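Local atomic coordinates of alpha-rhamnosidase (Dictyoglomus thermophilum, PDB entry 6I60), a protein that probably hydrolyses terminal non-reducing alpha-L-rhamnose residues from alpha-L-rhamnosides. Residues Phe53-Leu57 against Asn865-Gly869; Asn63-Thr67 against Pro889-Glu893; Tyr573-Gly577 against Val839-Trp844. All coordinates share one frame; numbering follows the deposited sequence.

Contact 1: Phe53-Leu57 against Asn865-Gly869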
loop_
_atom_site.group_PDB
_atom_site.type_symbol
_atom_site.label_atom_id
_atom_site.label_comp_id
_atom_site.label_asym_id
_atom_site.label_seq_id
_atom_site.Cartn_x
_atom_site.Cartn_y
_atom_site.Cartn_z
ATOM N N PHE A 53 -1.463 14.545 -14.263
ATOM C CA PHE A 53 -1.443 13.848 -15.542
ATOM C C PHE A 53 -0.075 13.214 -15.761
ATOM O O PHE A 53 0.952 13.782 -15.374
ATOM C CB PHE A 53 -1.767 14.800 -16.698
ATOM C CG PHE A 53 -3.185 15.299 -16.697
ATOM C CD1 PHE A 53 -4.189 14.573 -17.317
ATOM C CD2 PHE A 53 -3.514 16.493 -16.078
ATOM C CE1 PHE A 53 -5.495 15.028 -17.319
ATOM C CE2 PHE A 53 -4.818 16.954 -16.074
ATOM C CZ PHE A 53 -5.809 16.221 -16.696
ATOM N N SER A 54 -0.066 12.039 -16.386
ATOM C CA SER A 54 1.173 11.314 -16.623
ATOM C C SER A 54 1.036 10.485 -17.891
ATOM O O SER A 54 -0.071 10.205 -18.357
ATOM C CB SER A 54 1.537 10.420 -15.431
ATOM O OG SER A 54 0.378 9.845 -14.853
ATOM N N TRP A 55 2.184 10.093 -18.442
ATOM C CA TRP A 55 2.221 9.303 -19.666
ATOM C C TRP A 55 3.589 8.652 -19.797
ATOM O O TRP A 55 4.573 9.107 -19.208
ATOM C CB TRP A 55 1.923 10.161 -20.899
ATOM C CG TRP A 55 2.821 11.353 -21.012
ATOM C CD1 TRP A 55 4.086 11.381 -21.522
ATOM C CD2 TRP A 55 2.524 12.690 -20.597
ATOM N NE1 TRP A 55 4.595 12.656 -21.453
ATOM C CE2 TRP A 55 3.656 13.479 -20.888
ATOM C CE3 TRP A 55 1.411 13.300 -20.010
ATOM C CZ2 TRP A 55 3.705 14.841 -20.613
ATOM C CZ3 TRP A 55 1.463 14.649 -19.737
ATOM C CH2 TRP A 55 2.602 15.407 -20.040
ATOM N N LYS A 56 3.636 7.583 -20.588
ATOM C CA LYS A 56 4.863 6.864 -20.896
ATOM C C LYS A 56 5.233 7.067 -22.360
ATOM O O LYS A 56 4.398 7.442 -23.188
ATOM C CB LYS A 56 4.714 5.369 -20.590
ATOM C CG LYS A 56 4.392 5.068 -19.137
ATOM C CD LYS A 56 3.963 3.621 -18.950
ATOM C CE LYS A 56 3.712 3.304 -17.481
ATOM N NZ LYS A 56 4.929 3.517 -16.649
ATOM N N LEU A 57 6.500 6.808 -22.678
ATOM C CA LEU A 57 7.036 7.102 -23.999
ATOM C C LEU A 57 7.706 5.874 -24.595
ATOM O O LEU A 57 8.186 4.992 -23.879
ATOM C CB LEU A 57 8.039 8.260 -23.946
ATOM C CG LEU A 57 7.493 9.560 -23.359
ATOM C CD1 LEU A 57 8.612 10.562 -23.145
ATOM C CD2 LEU A 57 6.414 10.131 -24.261
ATOM N N ASN A 865 8.079 -2.020 -13.611
ATOM C CA ASN A 865 7.270 -1.127 -14.437
ATOM C C ASN A 865 7.140 0.186 -13.671
ATOM O O ASN A 865 6.273 0.327 -12.805
ATOM C CB ASN A 865 5.908 -1.739 -14.747
ATOM C CG ASN A 865 5.019 -0.810 -15.553
ATOM O OD1 ASN A 865 5.323 -0.480 -16.701
ATOM N ND2 ASN A 865 3.914 -0.381 -14.954
ATOM N N THR A 866 8.009 1.140 -13.988
ATOM C CA THR A 866 8.091 2.388 -13.247
ATOM C C THR A 866 7.214 3.453 -13.905
ATOM O O THR A 866 6.408 3.170 -14.795
ATOM C CB THR A 866 9.542 2.848 -13.154
ATOM O OG1 THR A 866 9.967 3.336 -14.433
ATOM C CG2 THR A 866 10.440 1.693 -12.727
ATOM N N ILE A 867 7.372 4.704 -13.461
ATOM C CA ILE A 867 6.614 5.809 -14.035
ATOM C C ILE A 867 7.110 6.164 -15.430
ATOM O O ILE A 867 6.391 6.817 -16.196
ATOM C CB ILE A 867 6.667 7.028 -13.092
ATOM C CG1 ILE A 867 5.325 7.762 -13.086
ATOM C CG2 ILE A 867 7.810 7.970 -13.470
ATOM C CD1 ILE A 867 4.188 6.938 -12.517
ATOM N N LYS A 868 8.322 5.741 -15.787
ATOM C CA LYS A 868 8.884 6.009 -17.103
ATOM C C LYS A 868 8.775 4.822 -18.049
ATOM O O LYS A 868 9.123 4.958 -19.227
ATOM C CB LYS A 868 10.356 6.425 -16.975
ATOM C CG LYS A 868 10.573 7.723 -16.211
ATOM C CD LYS A 868 11.970 8.272 -16.448
ATOM C CE LYS A 868 12.082 9.730 -16.016
ATOM N NZ LYS A 868 10.973 10.561 -16.551
ATOM N N GLY A 869 8.306 3.672 -17.571
ATOM C CA GLY A 869 8.204 2.492 -18.406
ATOM C C GLY A 869 8.822 1.260 -17.777
ATOM O O GLY A 869 8.863 1.136 -16.549
#
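A tight beta-hairpin turn, Thr866-Gly869, joining antiparallel strands 859-866 and 869-877 of the C-terminal domain, receives the side chain of Lys56, the last residue of strand 52-56 in the N-terminal immunoglobulin domain. The aliphatic chain of Lys56 runs extended as far as CE and then bends at its last torsion (chi4 -60°), which carries the ammonium in beside the backbone of the turn. NZ stands 3.6 Å from Ile867 O and 3.5 Å from Gly869 N; its still closer approach to Thr866 O is doubtful in the model. The Asn865 side chain crosses that of Lys56 at about a right angle, with OD1 4.0 Å from Lys56 NZ. The turn is braced by Thr866: its OG1 accepts from Lys868 N at 3.2 Å and donates to Gly869 O from above the carbonyl plane. Lys868 NZ crosses to Gln98 OE1 of the immunoglobulin domain, and Gln98 is held there by its NE2 bond to Trp55 O. The backbone of Gly869 would jam any CB against the preceding carbonyl. Type I turn angles at Ile867 and Lys868, with Thr866 N bonded to Gly869 O and a weak return bond, mark a two-residue beta hairpin, here reinforced by an ST turn.

Contact 2: Asn63-Thr67 against Pro889-Glu893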
loop_
_atom_site.group_PDB
_atom_site.type_symbol
_atom_site.label_atom_id
_atom_site.label_comp_id
_atom_site.label_asym_id
_atom_site.label_seq_id
_atom_site.Cartn_x
_atom_site.Cartn_y
_atom_site.Cartn_z
ATOM N N ASN A 63 18.801 6.026 -26.974
ATOM C CA ASN A 63 19.293 7.291 -26.420
ATOM C C ASN A 63 18.319 8.437 -26.682
ATOM O O ASN A 63 18.718 9.550 -27.025
ATOM C CB ASN A 63 20.682 7.632 -26.962
ATOM C CG ASN A 63 21.679 6.520 -26.740
ATOM O OD1 ASN A 63 22.011 6.189 -25.602
ATOM N ND2 ASN A 63 22.164 5.934 -27.828
ATOM N N GLU A 64 17.031 8.165 -26.522
ATOM C CA GLU A 64 15.999 9.164 -26.737
ATOM C C GLU A 64 15.459 9.654 -25.401
ATOM O O GLU A 64 15.426 8.912 -24.414
ATOM C CB GLU A 64 14.863 8.606 -27.599
ATOM C CG GLU A 64 15.121 8.695 -29.094
ATOM C CD GLU A 64 15.170 10.126 -29.594
ATOM O OE1 GLU A 64 14.723 11.033 -28.860
ATOM O OE2 GLU A 64 15.651 10.345 -30.727
ATOM N N LYS A 65 15.046 10.919 -25.378
ATOM C CA LYS A 65 14.557 11.555 -24.164
ATOM C C LYS A 65 13.626 12.695 -24.550
ATOM O O LYS A 65 13.878 13.403 -25.529
ATOM C CB LYS A 65 15.724 12.055 -23.298
ATOM C CG LYS A 65 15.570 13.465 -22.754
ATOM C CD LYS A 65 16.638 13.769 -21.710
ATOM C CE LYS A 65 16.950 15.256 -21.649
ATOM N NZ LYS A 65 17.945 15.573 -20.585
ATOM N N GLN A 66 12.543 12.855 -23.791
ATOM C CA GLN A 66 11.567 13.897 -24.088
ATOM C C GLN A 66 12.159 15.276 -23.830
ATOM O O GLN A 66 12.766 15.519 -22.782
ATOM C CB GLN A 66 10.308 13.704 -23.244
ATOM C CG GLN A 66 9.330 14.872 -23.314
ATOM C CD GLN A 66 8.168 14.724 -22.348
ATOM O OE1 GLN A 66 7.353 13.812 -22.478
ATOM N NE2 GLN A 66 8.087 15.623 -21.376
ATOM N N THR A 67 11.977 16.186 -24.790
ATOM C CA THR A 67 12.410 17.568 -24.641
ATOM C C THR A 67 11.261 18.560 -24.544
ATOM O O THR A 67 11.474 19.677 -24.064
ATOM C CB THR A 67 13.313 17.978 -25.811
ATOM O OG1 THR A 67 12.595 17.834 -27.043
ATOM C CG2 THR A 67 14.558 17.109 -25.847
ATOM N N PRO A 889 14.017 2.575 -20.395
ATOM C CA PRO A 889 12.950 3.177 -21.200
ATOM C C PRO A 889 13.353 4.561 -21.690
ATOM O O PRO A 889 14.371 5.129 -21.291
ATOM C CB PRO A 889 11.778 3.248 -20.219
ATOM C CG PRO A 889 12.431 3.422 -18.887
ATOM C CD PRO A 889 13.760 2.695 -18.947
ATOM N N VAL A 890 12.519 5.103 -22.578
ATOM C CA VAL A 890 12.779 6.423 -23.141
ATOM C C VAL A 890 12.588 7.495 -22.063
ATOM O O VAL A 890 11.763 7.353 -21.151
ATOM C CB VAL A 890 11.869 6.679 -24.357
ATOM C CG1 VAL A 890 12.396 7.823 -25.196
ATOM C CG2 VAL A 890 11.752 5.426 -25.220
ATOM N N ASN A 891 13.368 8.578 -22.175
ATOM C CA ASN A 891 13.430 9.658 -21.178
ATOM C C ASN A 891 14.087 9.178 -19.883
ATOM O O ASN A 891 13.704 9.585 -18.786
ATOM C CB ASN A 891 12.051 10.263 -20.889
ATOM C CG ASN A 891 12.133 11.712 -20.462
ATOM O OD1 ASN A 891 12.698 12.545 -21.173
ATOM N ND2 ASN A 891 11.571 12.024 -19.301
ATOM N N SER A 892 15.095 8.320 -20.012
ATOM C CA SER A 892 15.849 7.836 -18.865
ATOM C C SER A 892 17.244 7.445 -19.330
ATOM O O SER A 892 17.462 7.134 -20.504
ATOM C CB SER A 892 15.154 6.650 -18.191
ATOM O OG SER A 892 16.059 5.938 -17.369
ATOM N N GLU A 893 18.190 7.471 -18.396
ATOM C CA GLU A 893 19.569 7.106 -18.679
ATOM C C GLU A 893 20.021 6.023 -17.711
ATOM O O GLU A 893 19.556 5.950 -16.569
ATOM C CB GLU A 893 20.507 8.322 -18.593
ATOM C CG GLU A 893 20.764 8.825 -17.182
ATOM C CD GLU A 893 21.499 10.154 -17.163
ATOM O OE1 GLU A 893 20.828 11.206 -17.077
ATOM O OE2 GLU A 893 22.747 10.146 -17.235
#
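The carboxamide of Asn891 is the flat group that meets Lys65 and Gln66. Gln66 CB lies to one side of its plane, 3.4 Å from Asn891 OD1, and Lys65 CG lies to the other side, also 3.4 Å from that oxygen. At its rim, OD1 accepts from Gln66 N at 2.6 Å, the donor tilted 32° from the carboxamide plane and the bond bent to 130° at the hydrogen. The ND2 end is held by Ser96 O and Gln98 OE1, so both ends of this buried amide are engaged, which supports its modelled orientation. With chi1 at -152°, CG stands roughly anti to the backbone N, and OD1 is carried to the second of two peptides that Asn891 grips. The first is reached by its own backbone: Asn891 N donates to Glu64 O at 3.1 Å in a nearly straight bond. Asn891 has left-handed backbone angles, within the loop that passes from strand 882-888 in one sheet of the C-terminal domain to strand 893-899 in another; facing it is the extended run Glu64-Gln66, which leads into strand 68-74 of the immunoglobulin domain. Beside the backbone bond, Val890 CG1 packs 3.5 Å from Glu64 CB and covers the same carbonyl oxygen. The polar ends of Glu64 and Gln66 lead away into their own domain, Glu64 OE1 to Ser122 N and Gln66 NE2 to Glu97 O and Ser95 O.

Contact 3: Tyr573-Gly577 against Val839-Trp844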
loop_
_atom_site.group_PDB
_atom_site.type_symbol
_atom_site.label_atom_id
_atom_site.label_comp_id
_atom_site.label_asym_id
_atom_site.label_seq_id
_atom_site.Cartn_x
_atom_site.Cartn_y
_atom_site.Cartn_z
ATOM N N TYR A 573 8.467 10.960 -4.267
ATOM C CA TYR A 573 9.260 11.769 -5.183
ATOM C C TYR A 573 10.470 11.008 -5.708
ATOM O O TYR A 573 10.897 11.238 -6.845
ATOM C CB TYR A 573 9.705 13.063 -4.495
ATOM C CG TYR A 573 10.722 13.850 -5.289
ATOM C CD1 TYR A 573 10.360 14.515 -6.452
ATOM C CD2 TYR A 573 12.048 13.919 -4.882
ATOM C CE1 TYR A 573 11.287 15.231 -7.188
ATOM C CE2 TYR A 573 12.982 14.634 -5.610
ATOM C CZ TYR A 573 12.595 15.287 -6.763
ATOM O OH TYR A 573 13.516 15.998 -7.496
ATOM N N GLN A 574 11.024 10.094 -4.908
ATOM C CA GLN A 574 12.230 9.382 -5.318
ATOM C C GLN A 574 11.929 8.351 -6.400
ATOM O O GLN A 574 12.668 8.246 -7.386
ATOM C CB GLN A 574 12.880 8.714 -4.105
ATOM C CG GLN A 574 14.050 7.796 -4.436
ATOM C CD GLN A 574 14.564 7.033 -3.222
ATOM O OE1 GLN A 574 13.791 6.633 -2.350
ATOM N NE2 GLN A 574 15.877 6.826 -3.163
ATOM N N TYR A 575 10.848 7.589 -6.240
ATOM C CA TYR A 575 10.546 6.482 -7.137
ATOM C C TYR A 575 9.498 6.818 -8.190
ATOM O O TYR A 575 9.292 6.018 -9.109
ATOM C CB TYR A 575 10.087 5.262 -6.329
ATOM C CG TYR A 575 11.223 4.535 -5.645
ATOM C CD1 TYR A 575 12.104 3.744 -6.372
ATOM C CD2 TYR A 575 11.419 4.643 -4.275
ATOM C CE1 TYR A 575 13.147 3.078 -5.753
ATOM C CE2 TYR A 575 12.459 3.982 -3.646
ATOM C CZ TYR A 575 13.320 3.202 -4.390
ATOM O OH TYR A 575 14.354 2.543 -3.770
ATOM N N TYR A 576 8.836 7.969 -8.087
ATOM C CA TYR A 576 7.846 8.370 -9.076
ATOM C C TYR A 576 8.074 9.758 -9.656
ATOM O O TYR A 576 7.444 10.088 -10.668
ATOM C CB TYR A 576 6.433 8.320 -8.477
ATOM C CG TYR A 576 5.992 6.946 -8.028
ATOM C CD1 TYR A 576 6.110 6.559 -6.700
ATOM C CD2 TYR A 576 5.447 6.040 -8.929
ATOM C CE1 TYR A 576 5.703 5.302 -6.282
ATOM C CE2 TYR A 576 5.036 4.782 -8.521
ATOM C CZ TYR A 576 5.167 4.419 -7.196
ATOM O OH TYR A 576 4.765 3.170 -6.780
ATOM N N GLY A 577 8.939 10.573 -9.063
ATOM C CA GLY A 577 9.158 11.921 -9.561
ATOM C C GLY A 577 7.967 12.840 -9.391
ATOM O O GLY A 577 7.670 13.635 -10.292
ATOM N N VAL A 839 17.466 3.525 -7.877
ATOM C CA VAL A 839 17.174 4.846 -8.420
ATOM C C VAL A 839 18.419 5.717 -8.310
ATOM O O VAL A 839 18.997 5.865 -7.227
ATOM C CB VAL A 839 15.973 5.478 -7.697
ATOM C CG1 VAL A 839 16.127 5.359 -6.187
ATOM C CG2 VAL A 839 15.810 6.926 -8.106
ATOM N N GLY A 840 18.846 6.280 -9.438
ATOM C CA GLY A 840 19.994 7.165 -9.456
ATOM C C GLY A 840 19.587 8.616 -9.328
ATOM O O GLY A 840 20.259 9.407 -8.657
ATOM N N GLU A 841 18.486 8.979 -9.975
ATOM C CA GLU A 841 17.888 10.298 -9.863
ATOM C C GLU A 841 16.382 10.133 -9.738
ATOM O O GLU A 841 15.814 9.187 -10.297
ATOM C CB GLU A 841 18.226 11.184 -11.074
ATOM C CG GLU A 841 19.718 11.412 -11.281
ATOM C CD GLU A 841 20.275 12.547 -10.439
ATOM O OE1 GLU A 841 19.746 12.796 -9.333
ATOM O OE2 GLU A 841 21.249 13.192 -10.884
ATOM N N PRO A 842 15.713 11.029 -9.007
ATOM C CA PRO A 842 14.284 10.839 -8.722
ATOM C C PRO A 842 13.460 10.647 -9.988
ATOM O O PRO A 842 13.798 11.150 -11.063
ATOM C CB PRO A 842 13.897 12.129 -7.990
ATOM C CG PRO A 842 15.168 12.599 -7.374
ATOM C CD PRO A 842 16.258 12.221 -8.335
ATOM N N GLY A 843 12.369 9.897 -9.850
ATOM C CA GLY A 843 11.550 9.562 -10.997
ATOM C C GLY A 843 12.192 8.595 -11.961
ATOM O O GLY A 843 11.744 8.490 -13.105
ATOM N N TRP A 844 13.233 7.879 -11.526
ATOM C CA TRP A 844 14.003 6.981 -12.386
ATOM C C TRP A 844 14.594 7.718 -13.585
ATOM O O TRP A 844 14.774 7.136 -14.657
ATOM C CB TRP A 844 13.163 5.786 -12.852
ATOM C CG TRP A 844 12.697 4.893 -11.740
ATOM C CD1 TRP A 844 11.472 4.907 -11.134
ATOM C CD2 TRP A 844 13.446 3.849 -11.103
ATOM N NE1 TRP A 844 11.414 3.939 -10.160
ATOM C CE2 TRP A 844 12.613 3.277 -10.120
ATOM C CE3 TRP A 844 14.740 3.346 -11.267
ATOM C CZ2 TRP A 844 13.032 2.225 -9.306
ATOM C CZ3 TRP A 844 15.155 2.304 -10.456
ATOM C CH2 TRP A 844 14.304 1.754 -9.489
#
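Val839 opens the contact by setting CG1 between Gln574 and Tyr575. Its chi1 of 48° places that methyl between the backbone N and the carbonyl carbon, where it touches Gln574 NE2 at 3.4 Å and meets Tyr575 CE1 obliquely; the other methyl, CG2, lies beside Gln574 O. After the corner at Gly840, Pro842 lays its CB-CG edge over one face of the Tyr573 ring: Pro842 CB sits 3.9 Å from the ring centroid, a CH-pi contact offset toward the rim, and Pro842 CG reaches CE2 of the same tyrosine at 3.5 Å. With an alanine in place of Tyr573 the CB and CG of Pro842 would probably lose their aromatic partner, leaving a gap beside the helix end. That helix, 564-576, belongs to the six-hairpin glycosidase domain, an (alpha/alpha)6 barrel in this family, and the turn from Pro842 to Trp844 comes from the C-terminal beta domain to meet its last residues. Gly843 N donates to Gln574 O at 3.0 Å from well above the carbonyl plane, and Pro842 CA adds a CA-H...O contact to the same oxygen. Gly843 CA then packs 3.4 Å from Gly577 N; both glycines have positive phi, and a CB on either would probably crowd the other. Trp844 brings the CZ2 side of its indole to Tyr575 CD1 at 3.4 Å, near the plane of the tyrosine ring, with the two planes oblique at 51°. Beyond this pair, Tyr575 OH is hydrogen-bonded to Glu515 on helix 514-520.

In the fold
The three contacts form one continuous patch, with centres about 11 Å (contacts 1 and 2), 12 Å (1 and 3) and 14 Å (2 and 3) apart. Contacts 1 and 2 join the N-terminal immunoglobulin domain to the C-terminal domain, and contact 3 joins the same C-terminal domain to the glycosidase domain. Trp55 NE1 probably donates to Gln66 OE1 (3.2 Å), tying contacts 1 and 2; Ser892 OG and Trp844 O, also 3.2 Å apart, probably tie contacts 2 and 3. Thr866 CB packs on Trp844 CD1 at 3.5 Å, and Ile867 rests on Tyr576. None of these segments contributes to the 2-(2-ethoxyethoxy)ethanol pocket of Tyr656, Glu659 and Leu660.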